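Local coordinates for flagellar hook protein FlgE (Caulobacter crescentus CB15, PDB 5AY6), which builds the flagellar hook, the universal joint that probably carries motor torque to the filament, and is represented here by a fragment spanning its D2 and third domains, at residues I57-P60 with N64-Y67; W150-Y155 with V163-E168; K189-G192 with W196-E199; I219-T224 with L228-S233; S233-T238 with V279-A284. All coordinates share one frame; numbering follows the deposited sequence.

From the N terminus the five contacts follow in series, none nested in another and none crossing. Contact 1 closes the short loop that leads into strand 64-73 of the third domain's sheet. Contact 2 folds the chain back around helix 152-157 and delivers it to strand 167-174, the first strand of the D2 sheet. Contacts 3 and 4 lie in the hairpins 180-189/195-202 and 214-222/228-230 of that sheet, whose inner strands are joined by the pairing of Trp196 with Ile220. Contact 5 takes over at Ser233, which it shares with contact 4, and closes a longer excursion onto strand 277-291 of the second D2 sheet. Contact 2 also touches contact 3, through Met152 and Glu199 and through Asp166 and Lys189.

Contact 1. Residues I57-P60 with N64-Y67; sequences IANP and NNEY
With chi1 at -80°, Asn59 carries its CG beside its own backbone N and anti to its carbonyl carbon, which sends the carboxamide across to the backbone of Glu66. There it grips both polar backbone atoms of one residue. Asn59 OD1 accepts from Glu66 N at 2.8 Å, and Asn59 ND2 donates to Glu66 O at 3.1 Å. Both bonds are nearly straight, yet they use the amide differently: Glu66 O lies in the amide plane, whereas Glu66 N sits above the OD1 carbonyl plane, 46° out of it. Together they fix the sense of the amide, since turning it over would set ND2 against another N-H. Asparagine suits the place because a short side chain brings one acceptor and one donor to the N and O of a single residue.

Around the pair, Asn65 OD1 lies 3.5 Å from Asn59 CB and 3.7 Å from Pro60 CB, covering the root of the amide. A cis peptide bond precedes Pro60 and bends the loop, and Pro60 CA comes 3.1 Å from Asn64 O. Tyr67 borders the far end, its CE1 4.0 Å from Asn59 ND2.

Asn59 N is hydrogen-bonded to Asp146. Strand 64-73 lies between strands 45-53 and 76-86 in the antiparallel sheet of the third domain; backbone bonds from Asn65 and Tyr67 and a salt bridge from Glu66 to Lys82 tie it to strand 76-86.

Contact 2. Residues W150-Y155 with V163-E168; sequences WSMSDY and VKPDFE
Tyr155 lays its ring flat against Lys164, whose CA sits almost over the middle of one face, 3.6 Å from the ring centroid. Chi1 of 171° puts the tyrosine CG opposite the backbone N, carrying the ring off the helix and along the 163-168 segment; the lysine side chain runs beside it in the same direction. A broad, flat residue is well used here, because its flat face can lie close over the lysine CA and CB.

Pro165 is the main bump. It fits between Tyr155 and Met152, with CD 3.8 Å from Tyr155 CD2 on one flank and CB 3.6 Å from Met152 SD on the other. The flexible methionine bends at chi3 and can follow the proline's rigid outline. Val163 fills the next hollow, its CG2 3.9 Å from Trp150 CD1, and it also touches Ala22 and Leu188.

Ser151 O is gripped from opposite faces of its carbonyl plane, by Tyr155 N and by Val163 N, each at 3.2 Å. Farther along, a water donates to both Met152 O and Glu168 OE2; that oxygen also forms a salt bridge with Arg201 and a hydrogen bond with Ser186.

The first helical turn is closed by a capping box, in which Ser151 OG accepts from Asp154 N and the aspartate accepts from Ser151 N. At the other end Asp166 and Phe167, both facing Met187, make a classic beta bulge where the D2 sheet begins.

Contact 3. Residues K189-G192 with W196-E199; sequences KGPG and WYAE
Lys189 and Trp196 face each other near the closed end of a beta hairpin, strand 180-189 turning back into strand 195-202 of the D2 sheet. They form a non-hydrogen-bonded antiparallel pair, and no hydrogen bond links the two segments; packing does the joining, mostly by side chains.

The first kind of interaction lies over the indole. Lys189 starts with CG opposite its backbone N and then bends at chi2 (69°), which brings CD over one face of Trp196, 3.5 Å from CE2. This is a CH-pi contact, displaced toward the ring's rim. NZ follows over the same face at 4.9 Å from the centroid of the five-membered ring, a cation-pi interaction. Lysine suits the place by joining a greasy stem to a charged end. With an alanine in place of Trp196, the lysine stem would probably lose its flat support and the ammonium its pi partner, opening a gap in this buried region.

The polar bonds hold the other end of Lys189. NZ donates to Gly190 O at 3.0 Å, more weakly to Gly192 O, and also to Gln195 O, drawing the turn's carbonyls around the charge. By contrast, Trp196 NE1 is buried without a polar partner.

The last group gathers at Tyr197. Gly190 CA stands 4.3 Å from the centroid of its ring, over the face, where any CB on Gly190 would be tight against the ring. Tyr197 OH bonds to Ser54 O, reaching the loop after strand 45-53, and Pro191 CD lies 3.1 Å from that same hydroxyl oxygen.

Contact 4. Residues I219-T224 with L228-S233; sequences IIEFTT and LKNTGS
Glu221 O is gripped by two successive N-H groups of the facing strand: Lys229 N at 2.8 Å, and Asn230 N, weakly, at 3.3 Å. The return bond, Glu221 N to Asn230 O, is 2.9 Å long and nearly straight at 171°.

The side chain of Asn230 takes the crowded position between its backbone N and carbonyl carbon (chi1 68°), lying alongside Glu221 with the amide and carboxylate planes 75° apart. OD1 accepts Gly232 N at 3.2 Å, on a lone pair in its carbonyl plane, which makes an Asx turn. A water 2.7 Å from Asn230 OD1 donates to it and to Ile219 O, bridging the strands where direct pairing ends. A leucine in place of Asn230 would probably leave Gly232 N and this water without their acceptor and free the turn to shift. Glycine suits position 232 because its phi is positive and a CB would clash with Ile219 O.

The apolar face is built on Leu228. Its CD1 meets Ile220 CG2 at 3.6 Å, while its CA lies 3.6 Å from Phe222 CD2. These residues, which also reach Leu234, Leu283 and Leu290, are branched or aromatic, as suits a sheet face packed against other strands.

Because Lys229 and Asn230 both face Glu221, the register slips by one residue: a classic beta bulge, here in the hairpin whose short second strand, 228-230, is one edge of the antiparallel D2 sheet.

Contact 5. Residues S233-T238 with V279-A284; sequences SLFGTT and VQIDLA
Phe235 sets the outer end of its ring against Ile281 and Leu283, which lie two apart on the chain and both turn toward it. Its CE1 reaches Ile281 CB at 3.6 Å, and CZ lies 3.9 Å from Ile281 CG2; the two side chains cross at about a right angle. On the other branch, CE2 meets Leu283 CD1 at 3.8 Å, the methyl standing at the ring edge near its plane. Chi1 of -55° sets the phenylalanine CG anti to its carbonyl carbon and aims the ring off the loop. A long flat group suits the job, since Phe235 CA and Ile281 CA, the nearest pair across the contact, are still 8.7 Å apart.

One face of the ring is covered by its neighbour Leu234, while Thr241, Ile243 and Leu200 also touch Phe235. The ring is thereby lodged between the two sheets of the D2 domain: Leu200 belongs to the antiparallel sheet, Ile243 and Ile281 to adjoining strands of the mixed one.

Two overlapping beta turns present the ring. A type I turn runs from Ser233 to Gly236, closed by Gly236 N to Ser233 O at 3.0 Å, and a type II' turn follows from Phe235 to Thr238. Gly236 takes the positive phi needed at the second place of the latter. Phe235 O accepts from Thr238 N at 3.2 Å and from Thr238 OG1 at 2.6 Å. On the opposite segment, Asp282 OD1 accepts Ala284 N in an Asx turn, and its OD2 pairs with Arg6.

Contact 1. Residues I57-P60 with N64-Y67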
# COMPACT_ATOMS: atom_id res chain seq x y z
N ILE A 57 2.27 3.10 -2.49
CA ILE A 57 2.43 3.56 -3.86
C ILE A 57 3.73 2.99 -4.41
O ILE A 57 4.77 3.06 -3.76
CB ILE A 57 2.44 5.09 -3.94
CG1 ILE A 57 1.13 5.67 -3.42
CG2 ILE A 57 2.69 5.55 -5.37
CD1 ILE A 57 1.13 7.17 -3.32
N ALA A 58 3.66 2.42 -5.61
CA ALA A 58 4.79 1.70 -6.20
C ALA A 58 6.07 2.52 -6.26
O ALA A 58 6.08 3.63 -6.79
CB ALA A 58 4.42 1.21 -7.59
N ASN A 59 7.14 1.96 -5.70
CA ASN A 59 8.48 2.50 -5.87
C ASN A 59 9.13 1.86 -7.10
O ASN A 59 8.82 0.72 -7.44
CB ASN A 59 9.33 2.23 -4.61
CG ASN A 59 9.07 3.22 -3.49
OD1 ASN A 59 8.85 4.42 -3.73
ND2 ASN A 59 9.11 2.74 -2.26
N PRO A 60 10.03 2.58 -7.77
CA PRO A 60 10.48 3.93 -7.42
C PRO A 60 9.52 5.00 -7.91
O PRO A 60 8.71 4.75 -8.81
CB PRO A 60 11.83 4.04 -8.12
CG PRO A 60 11.67 3.19 -9.33
CD PRO A 60 10.77 2.05 -8.93
N ASN A 64 13.31 7.61 -7.26
CA ASN A 64 13.55 7.36 -5.84
C ASN A 64 12.61 6.35 -5.19
O ASN A 64 11.43 6.25 -5.54
CB ASN A 64 13.44 8.66 -5.04
CG ASN A 64 14.41 9.71 -5.49
OD1 ASN A 64 15.58 9.43 -5.75
ND2 ASN A 64 13.93 10.95 -5.59
N ASN A 65 13.13 5.63 -4.20
CA ASN A 65 12.32 4.83 -3.30
C ASN A 65 11.82 5.68 -2.14
O ASN A 65 12.62 6.16 -1.33
CB ASN A 65 13.12 3.63 -2.78
CG ASN A 65 13.55 2.70 -3.89
OD1 ASN A 65 12.81 2.50 -4.86
ND2 ASN A 65 14.74 2.12 -3.76
N GLU A 66 10.51 5.89 -2.06
CA GLU A 66 9.95 6.73 -1.01
C GLU A 66 9.33 5.93 0.13
O GLU A 66 8.69 4.90 -0.09
CB GLU A 66 8.90 7.68 -1.59
CG GLU A 66 9.47 8.62 -2.64
CD GLU A 66 8.46 9.65 -3.11
OE1 GLU A 66 7.27 9.54 -2.74
OE2 GLU A 66 8.85 10.58 -3.85
N TYR A 67 9.52 6.42 1.35
CA TYR A 67 8.97 5.78 2.54
C TYR A 67 8.44 6.84 3.51
O TYR A 67 8.94 7.97 3.54
CB TYR A 67 10.03 4.92 3.24
CG TYR A 67 10.74 3.93 2.34
CD1 TYR A 67 10.14 2.70 2.02
CD2 TYR A 67 12.00 4.19 1.82
CE1 TYR A 67 10.79 1.78 1.20
CE2 TYR A 67 12.65 3.27 1.00
CZ TYR A 67 12.04 2.07 0.70
OH TYR A 67 12.68 1.16 -0.11

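Contact 2. Residues W150-Y155 with V163-E168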
# COMPACT_ATOMS: atom_id res chain seq x y z
N TRP A 150 6.55 -5.96 -4.01
CA TRP A 150 6.49 -6.75 -2.79
C TRP A 150 5.05 -6.72 -2.26
O TRP A 150 4.77 -6.12 -1.22
CB TRP A 150 7.47 -6.20 -1.76
CG TRP A 150 7.89 -7.17 -0.70
CD1 TRP A 150 7.65 -7.08 0.65
CD2 TRP A 150 8.64 -8.37 -0.89
NE1 TRP A 150 8.20 -8.15 1.30
CE2 TRP A 150 8.82 -8.96 0.38
CE3 TRP A 150 9.19 -9.01 -2.01
CZ2 TRP A 150 9.51 -10.16 0.57
CZ3 TRP A 150 9.87 -10.20 -1.82
CH2 TRP A 150 10.03 -10.76 -0.55
N SER A 151 4.15 -7.35 -3.00
CA SER A 151 2.72 -7.11 -2.80
C SER A 151 1.98 -8.33 -2.27
O SER A 151 2.57 -9.38 -2.02
CB SER A 151 2.09 -6.67 -4.12
OG SER A 151 2.12 -7.72 -5.07
N MET A 152 0.67 -8.18 -2.09
CA MET A 152 -0.16 -9.29 -1.66
C MET A 152 -0.36 -10.28 -2.81
O MET A 152 -0.55 -11.47 -2.59
CB MET A 152 -1.50 -8.78 -1.12
CG MET A 152 -1.36 -7.87 0.09
SD MET A 152 -2.94 -7.24 0.71
CE MET A 152 -2.97 -5.63 -0.07
N SER A 153 -0.29 -9.79 -4.04
CA SER A 153 -0.36 -10.68 -5.19
C SER A 153 0.93 -11.51 -5.30
O SER A 153 0.89 -12.67 -5.69
CB SER A 153 -0.60 -9.89 -6.48
OG SER A 153 -1.88 -9.27 -6.45
N ASP A 154 2.06 -10.91 -4.93
CA ASP A 154 3.32 -11.65 -4.89
C ASP A 154 3.22 -12.78 -3.87
O ASP A 154 3.71 -13.89 -4.09
CB ASP A 154 4.50 -10.74 -4.53
CG ASP A 154 4.84 -9.76 -5.64
OD1 ASP A 154 4.70 -10.13 -6.83
OD2 ASP A 154 5.26 -8.63 -5.32
N TYR A 155 2.57 -12.48 -2.75
CA TYR A 155 2.40 -13.44 -1.67
C TYR A 155 1.51 -14.61 -2.10
O TYR A 155 1.80 -15.77 -1.78
CB TYR A 155 1.81 -12.75 -0.44
CG TYR A 155 1.39 -13.69 0.66
CD1 TYR A 155 2.33 -14.23 1.53
CD2 TYR A 155 0.06 -14.04 0.83
CE1 TYR A 155 1.95 -15.09 2.53
CE2 TYR A 155 -0.33 -14.90 1.83
CZ TYR A 155 0.63 -15.42 2.68
OH TYR A 155 0.25 -16.28 3.69
N VAL A 163 3.69 -9.74 0.93
CA VAL A 163 3.06 -9.52 2.23
C VAL A 163 1.72 -10.23 2.32
O VAL A 163 0.87 -10.10 1.43
CB VAL A 163 2.85 -8.01 2.50
CG1 VAL A 163 2.20 -7.79 3.86
CG2 VAL A 163 4.16 -7.25 2.41
N LYS A 164 1.52 -10.98 3.40
CA LYS A 164 0.24 -11.63 3.69
C LYS A 164 -0.81 -10.59 4.06
O LYS A 164 -0.59 -9.78 4.95
CB LYS A 164 0.42 -12.64 4.82
CG LYS A 164 -0.86 -13.34 5.27
CD LYS A 164 -0.61 -14.13 6.55
CE LYS A 164 -1.79 -15.03 6.88
NZ LYS A 164 -1.89 -16.16 5.91
N PRO A 165 -1.98 -10.63 3.39
CA PRO A 165 -3.04 -9.64 3.64
C PRO A 165 -3.59 -9.71 5.07
O PRO A 165 -3.47 -10.75 5.72
CB PRO A 165 -4.13 -10.02 2.63
CG PRO A 165 -3.45 -10.89 1.62
CD PRO A 165 -2.38 -11.61 2.38
N ASP A 166 -4.16 -8.60 5.55
CA ASP A 166 -4.89 -8.58 6.82
C ASP A 166 -6.29 -9.17 6.63
O ASP A 166 -6.86 -9.74 7.56
CB ASP A 166 -5.01 -7.17 7.37
CG ASP A 166 -3.72 -6.65 7.93
OD1 ASP A 166 -2.92 -7.47 8.43
OD2 ASP A 166 -3.49 -5.42 7.86
N PHE A 167 -6.84 -9.00 5.44
CA PHE A 167 -8.15 -9.54 5.15
C PHE A 167 -8.37 -9.68 3.65
O PHE A 167 -7.82 -8.91 2.86
CB PHE A 167 -9.25 -8.66 5.76
CG PHE A 167 -10.58 -9.35 5.86
CD1 PHE A 167 -10.72 -10.51 6.62
CD2 PHE A 167 -11.69 -8.84 5.21
CE1 PHE A 167 -11.95 -11.14 6.72
CE2 PHE A 167 -12.92 -9.48 5.31
CZ PHE A 167 -13.05 -10.63 6.06
N GLU A 168 -9.18 -10.66 3.27
CA GLU A 168 -9.49 -10.90 1.88
C GLU A 168 -10.97 -11.16 1.67
O GLU A 168 -11.65 -11.76 2.51
CB GLU A 168 -8.68 -12.08 1.34
CG GLU A 168 -7.18 -11.86 1.31
CD GLU A 168 -6.46 -12.95 0.53
OE1 GLU A 168 -6.76 -14.14 0.74
OE2 GLU A 168 -5.60 -12.60 -0.30
O HOH W 1 -2.65 -12.74 -0.93

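Contact 3. Residues K189-G192 with W196-E199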
# COMPACT_ATOMS: atom_id res chain seq x y z
N LYS A 189 -4.25 -3.07 6.45
CA LYS A 189 -4.41 -1.82 7.17
C LYS A 189 -3.24 -0.90 6.85
O LYS A 189 -2.08 -1.30 6.97
CB LYS A 189 -4.50 -2.05 8.68
CG LYS A 189 -4.77 -0.79 9.48
CD LYS A 189 -6.19 -0.28 9.22
CE LYS A 189 -6.40 1.10 9.80
NZ LYS A 189 -5.68 2.14 9.02
N GLY A 190 -3.54 0.32 6.41
CA GLY A 190 -2.51 1.29 6.11
C GLY A 190 -2.12 2.09 7.34
O GLY A 190 -2.78 2.00 8.38
N PRO A 191 -1.04 2.88 7.25
CA PRO A 191 -0.54 3.66 8.38
C PRO A 191 -1.42 4.87 8.69
O PRO A 191 -1.41 5.38 9.81
CB PRO A 191 0.85 4.10 7.92
CG PRO A 191 0.79 4.08 6.43
CD PRO A 191 -0.16 2.97 6.07
N GLY A 192 -2.19 5.33 7.70
CA GLY A 192 -3.05 6.48 7.87
C GLY A 192 -4.34 6.10 8.57
O GLY A 192 -4.72 4.93 8.58
N TRP A 196 -6.64 1.89 4.15
CA TRP A 196 -6.23 0.53 3.85
C TRP A 196 -5.55 0.47 2.47
O TRP A 196 -5.90 1.24 1.58
CB TRP A 196 -7.43 -0.42 3.88
CG TRP A 196 -8.07 -0.56 5.25
CD1 TRP A 196 -8.75 0.41 5.94
CD2 TRP A 196 -8.10 -1.73 6.07
NE1 TRP A 196 -9.18 -0.09 7.14
CE2 TRP A 196 -8.81 -1.40 7.24
CE3 TRP A 196 -7.60 -3.03 5.92
CZ2 TRP A 196 -9.02 -2.33 8.27
CZ3 TRP A 196 -7.82 -3.95 6.94
CH2 TRP A 196 -8.52 -3.59 8.10
N TYR A 197 -4.58 -0.43 2.31
CA TYR A 197 -3.97 -0.68 1.01
C TYR A 197 -4.66 -1.89 0.38
O TYR A 197 -4.78 -2.94 1.03
CB TYR A 197 -2.46 -0.93 1.13
CG TYR A 197 -1.67 0.25 1.64
CD1 TYR A 197 -2.18 1.54 1.57
CD2 TYR A 197 -0.40 0.08 2.19
CE1 TYR A 197 -1.46 2.62 2.04
CE2 TYR A 197 0.32 1.16 2.66
CZ TYR A 197 -0.21 2.43 2.58
OH TYR A 197 0.51 3.50 3.04
N ALA A 198 -5.11 -1.75 -0.86
CA ALA A 198 -5.91 -2.80 -1.48
C ALA A 198 -5.36 -3.25 -2.82
O ALA A 198 -4.74 -2.48 -3.55
CB ALA A 198 -7.35 -2.31 -1.65
N GLU A 199 -5.58 -4.53 -3.13
CA GLU A 199 -5.30 -5.06 -4.46
C GLU A 199 -6.46 -5.91 -4.94
O GLU A 199 -7.08 -6.63 -4.15
CB GLU A 199 -4.01 -5.90 -4.46
CG GLU A 199 -2.77 -5.14 -4.02
CD GLU A 199 -1.56 -6.03 -3.83
OE1 GLU A 199 -1.39 -7.01 -4.59
OE2 GLU A 199 -0.76 -5.74 -2.92

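Contact 4. Residues I219-T224 with L228-S233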
# COMPACT_ATOMS: atom_id res chain seq x y z
N ILE A 219 -5.47 2.73 -2.76
CA ILE A 219 -5.66 3.06 -1.36
C ILE A 219 -7.14 3.35 -1.11
O ILE A 219 -7.74 4.19 -1.78
CB ILE A 219 -4.81 4.27 -0.94
CG1 ILE A 219 -3.33 3.98 -1.22
CG2 ILE A 219 -5.03 4.59 0.52
CD1 ILE A 219 -2.40 5.13 -0.89
N ILE A 220 -7.72 2.63 -0.16
CA ILE A 220 -9.13 2.80 0.17
C ILE A 220 -9.25 3.61 1.46
O ILE A 220 -8.51 3.37 2.42
CB ILE A 220 -9.84 1.44 0.31
CG1 ILE A 220 -9.89 0.72 -1.04
CG2 ILE A 220 -11.25 1.62 0.85
CD1 ILE A 220 -10.57 -0.63 -0.98
N GLU A 221 -10.17 4.57 1.48
CA GLU A 221 -10.38 5.40 2.66
C GLU A 221 -11.79 5.22 3.21
O GLU A 221 -12.75 5.03 2.46
CB GLU A 221 -10.13 6.87 2.34
CG GLU A 221 -8.72 7.20 1.88
CD GLU A 221 -7.76 7.45 3.03
OE1 GLU A 221 -7.93 6.84 4.11
OE2 GLU A 221 -6.82 8.26 2.85
N PHE A 222 -11.91 5.27 4.53
CA PHE A 222 -13.22 5.25 5.17
C PHE A 222 -13.43 6.53 5.97
O PHE A 222 -12.48 7.23 6.30
CB PHE A 222 -13.36 4.03 6.08
CG PHE A 222 -13.34 2.72 5.34
CD1 PHE A 222 -12.15 2.06 5.11
CD2 PHE A 222 -14.52 2.16 4.89
CE1 PHE A 222 -12.13 0.85 4.44
CE2 PHE A 222 -14.51 0.95 4.21
CZ PHE A 222 -13.31 0.30 3.98
N THR A 223 -14.69 6.84 6.27
CA THR A 223 -14.98 7.96 7.15
C THR A 223 -14.72 7.56 8.59
O THR A 223 -14.52 6.38 8.89
CB THR A 223 -16.44 8.43 7.00
OG1 THR A 223 -17.32 7.42 7.50
CG2 THR A 223 -16.77 8.72 5.55
N THR A 224 -14.72 8.54 9.49
CA THR A 224 -14.52 8.27 10.91
C THR A 224 -15.65 7.40 11.47
O THR A 224 -15.52 6.83 12.55
CB THR A 224 -14.42 9.57 11.72
OG1 THR A 224 -15.50 10.44 11.37
CG2 THR A 224 -13.10 10.27 11.42
N LEU A 228 -17.50 3.88 3.64
CA LEU A 228 -16.58 3.99 2.51
C LEU A 228 -16.54 5.42 1.97
O LEU A 228 -17.58 5.99 1.64
CB LEU A 228 -16.97 3.01 1.41
CG LEU A 228 -16.11 3.02 0.15
CD1 LEU A 228 -14.68 2.63 0.47
CD2 LEU A 228 -16.69 2.09 -0.90
N LYS A 229 -15.34 5.98 1.90
CA LYS A 229 -15.17 7.37 1.49
C LYS A 229 -14.69 7.46 0.04
O LYS A 229 -15.28 8.17 -0.77
CB LYS A 229 -14.18 8.06 2.43
CG LYS A 229 -14.01 9.56 2.22
CD LYS A 229 -13.29 10.18 3.40
CE LYS A 229 -12.81 11.58 3.09
NZ LYS A 229 -12.03 12.16 4.23
N ASN A 230 -13.62 6.73 -0.27
CA ASN A 230 -13.15 6.61 -1.65
C ASN A 230 -12.30 5.36 -1.84
O ASN A 230 -11.83 4.76 -0.87
CB ASN A 230 -12.37 7.85 -2.08
CG ASN A 230 -11.05 7.99 -1.35
OD1 ASN A 230 -10.04 7.40 -1.74
ND2 ASN A 230 -11.05 8.78 -0.28
N THR A 231 -12.12 4.97 -3.10
CA THR A 231 -11.38 3.76 -3.43
C THR A 231 -10.09 4.06 -4.19
O THR A 231 -9.50 3.17 -4.79
CB THR A 231 -12.24 2.81 -4.26
OG1 THR A 231 -12.68 3.47 -5.45
CG2 THR A 231 -13.46 2.37 -3.47
N GLY A 232 -9.66 5.32 -4.16
CA GLY A 232 -8.44 5.73 -4.84
C GLY A 232 -8.45 5.31 -6.30
O GLY A 232 -9.44 5.50 -7.00
N SER A 233 -7.35 4.73 -6.76
CA SER A 233 -7.25 4.29 -8.15
C SER A 233 -7.50 2.79 -8.30
O SER A 233 -7.13 2.21 -9.32
CB SER A 233 -5.87 4.63 -8.70
OG SER A 233 -4.88 3.88 -8.02
O HOH W 2 -4.98 4.96 -4.78
O HOH W 3 -7.34 6.98 -1.53

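Contact 5. Residues S233-T238 with V279-A284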
# COMPACT_ATOMS: atom_id res chain seq x y z
N SER A 233 -7.35 4.73 -6.76
CA SER A 233 -7.25 4.29 -8.15
C SER A 233 -7.50 2.79 -8.30
O SER A 233 -7.13 2.21 -9.32
CB SER A 233 -5.87 4.63 -8.70
OG SER A 233 -4.88 3.88 -8.02
N LEU A 234 -8.12 2.18 -7.30
CA LEU A 234 -8.37 0.74 -7.33
C LEU A 234 -9.20 0.35 -8.55
O LEU A 234 -8.95 -0.68 -9.17
CB LEU A 234 -9.06 0.29 -6.05
CG LEU A 234 -9.32 -1.22 -5.92
CD1 LEU A 234 -8.02 -2.02 -5.99
CD2 LEU A 234 -10.07 -1.52 -4.63
N PHE A 235 -10.19 1.18 -8.88
CA PHE A 235 -11.00 0.96 -10.08
C PHE A 235 -10.72 2.03 -11.12
O PHE A 235 -11.58 2.35 -11.94
CB PHE A 235 -12.49 0.94 -9.74
CG PHE A 235 -12.87 -0.05 -8.66
CD1 PHE A 235 -13.06 -1.39 -8.97
CD2 PHE A 235 -13.05 0.36 -7.36
CE1 PHE A 235 -13.41 -2.30 -7.99
CE2 PHE A 235 -13.41 -0.54 -6.37
CZ PHE A 235 -13.58 -1.87 -6.69
N GLY A 236 -9.52 2.59 -11.08
CA GLY A 236 -9.17 3.68 -11.98
C GLY A 236 -10.07 4.88 -11.77
O GLY A 236 -10.20 5.38 -10.65
N THR A 237 -10.70 5.35 -12.84
CA THR A 237 -11.65 6.45 -12.75
C THR A 237 -13.04 6.02 -13.18
O THR A 237 -13.89 6.86 -13.47
CB THR A 237 -11.22 7.64 -13.63
OG1 THR A 237 -11.09 7.20 -14.98
CG2 THR A 237 -9.88 8.21 -13.15
N THR A 238 -13.27 4.71 -13.22
CA THR A 238 -14.54 4.17 -13.68
C THR A 238 -15.69 4.62 -12.81
O THR A 238 -15.53 4.77 -11.60
CB THR A 238 -14.53 2.62 -13.70
OG1 THR A 238 -14.17 2.13 -12.41
CG2 THR A 238 -13.54 2.10 -14.73
N VAL A 279 -16.72 -6.22 -15.30
CA VAL A 279 -17.50 -6.49 -14.10
C VAL A 279 -17.62 -5.26 -13.20
O VAL A 279 -16.62 -4.72 -12.73
CB VAL A 279 -16.90 -7.64 -13.28
CG1 VAL A 279 -17.89 -8.10 -12.23
CG2 VAL A 279 -16.51 -8.80 -14.17
N GLN A 280 -18.85 -4.82 -12.97
CA GLN A 280 -19.08 -3.78 -11.99
C GLN A 280 -18.85 -4.37 -10.60
O GLN A 280 -19.34 -5.45 -10.28
CB GLN A 280 -20.49 -3.21 -12.11
CG GLN A 280 -20.85 -2.26 -10.98
CD GLN A 280 -22.17 -1.56 -11.20
OE1 GLN A 280 -22.75 -1.63 -12.28
NE2 GLN A 280 -22.66 -0.89 -10.16
N ILE A 281 -18.09 -3.66 -9.77
CA ILE A 281 -17.85 -4.12 -8.41
C ILE A 281 -18.35 -3.07 -7.43
O ILE A 281 -17.75 -2.01 -7.26
CB ILE A 281 -16.35 -4.41 -8.17
CG1 ILE A 281 -15.90 -5.52 -9.11
CG2 ILE A 281 -16.11 -4.79 -6.71
CD1 ILE A 281 -14.42 -5.80 -9.08
N ASP A 282 -19.48 -3.39 -6.81
CA ASP A 282 -20.20 -2.45 -5.96
C ASP A 282 -19.78 -2.60 -4.50
O ASP A 282 -20.10 -3.60 -3.85
CB ASP A 282 -21.71 -2.68 -6.13
CG ASP A 282 -22.55 -1.56 -5.54
OD1 ASP A 282 -21.99 -0.53 -5.11
OD2 ASP A 282 -23.80 -1.72 -5.51
N LEU A 283 -19.06 -1.61 -3.99
CA LEU A 283 -18.63 -1.62 -2.59
C LEU A 283 -19.45 -0.68 -1.71
O LEU A 283 -19.05 -0.41 -0.57
CB LEU A 283 -17.15 -1.24 -2.49
CG LEU A 283 -16.10 -1.99 -3.31
CD1 LEU A 283 -14.71 -1.49 -2.96
CD2 LEU A 283 -16.20 -3.49 -3.10
N ALA A 284 -20.58 -0.18 -2.21
CA ALA A 284 -21.32 0.86 -1.49
C ALA A 284 -22.84 0.76 -1.56
O ALA A 284 -23.54 1.77 -1.52
CB ALA A 284 -20.89 2.23 -2.00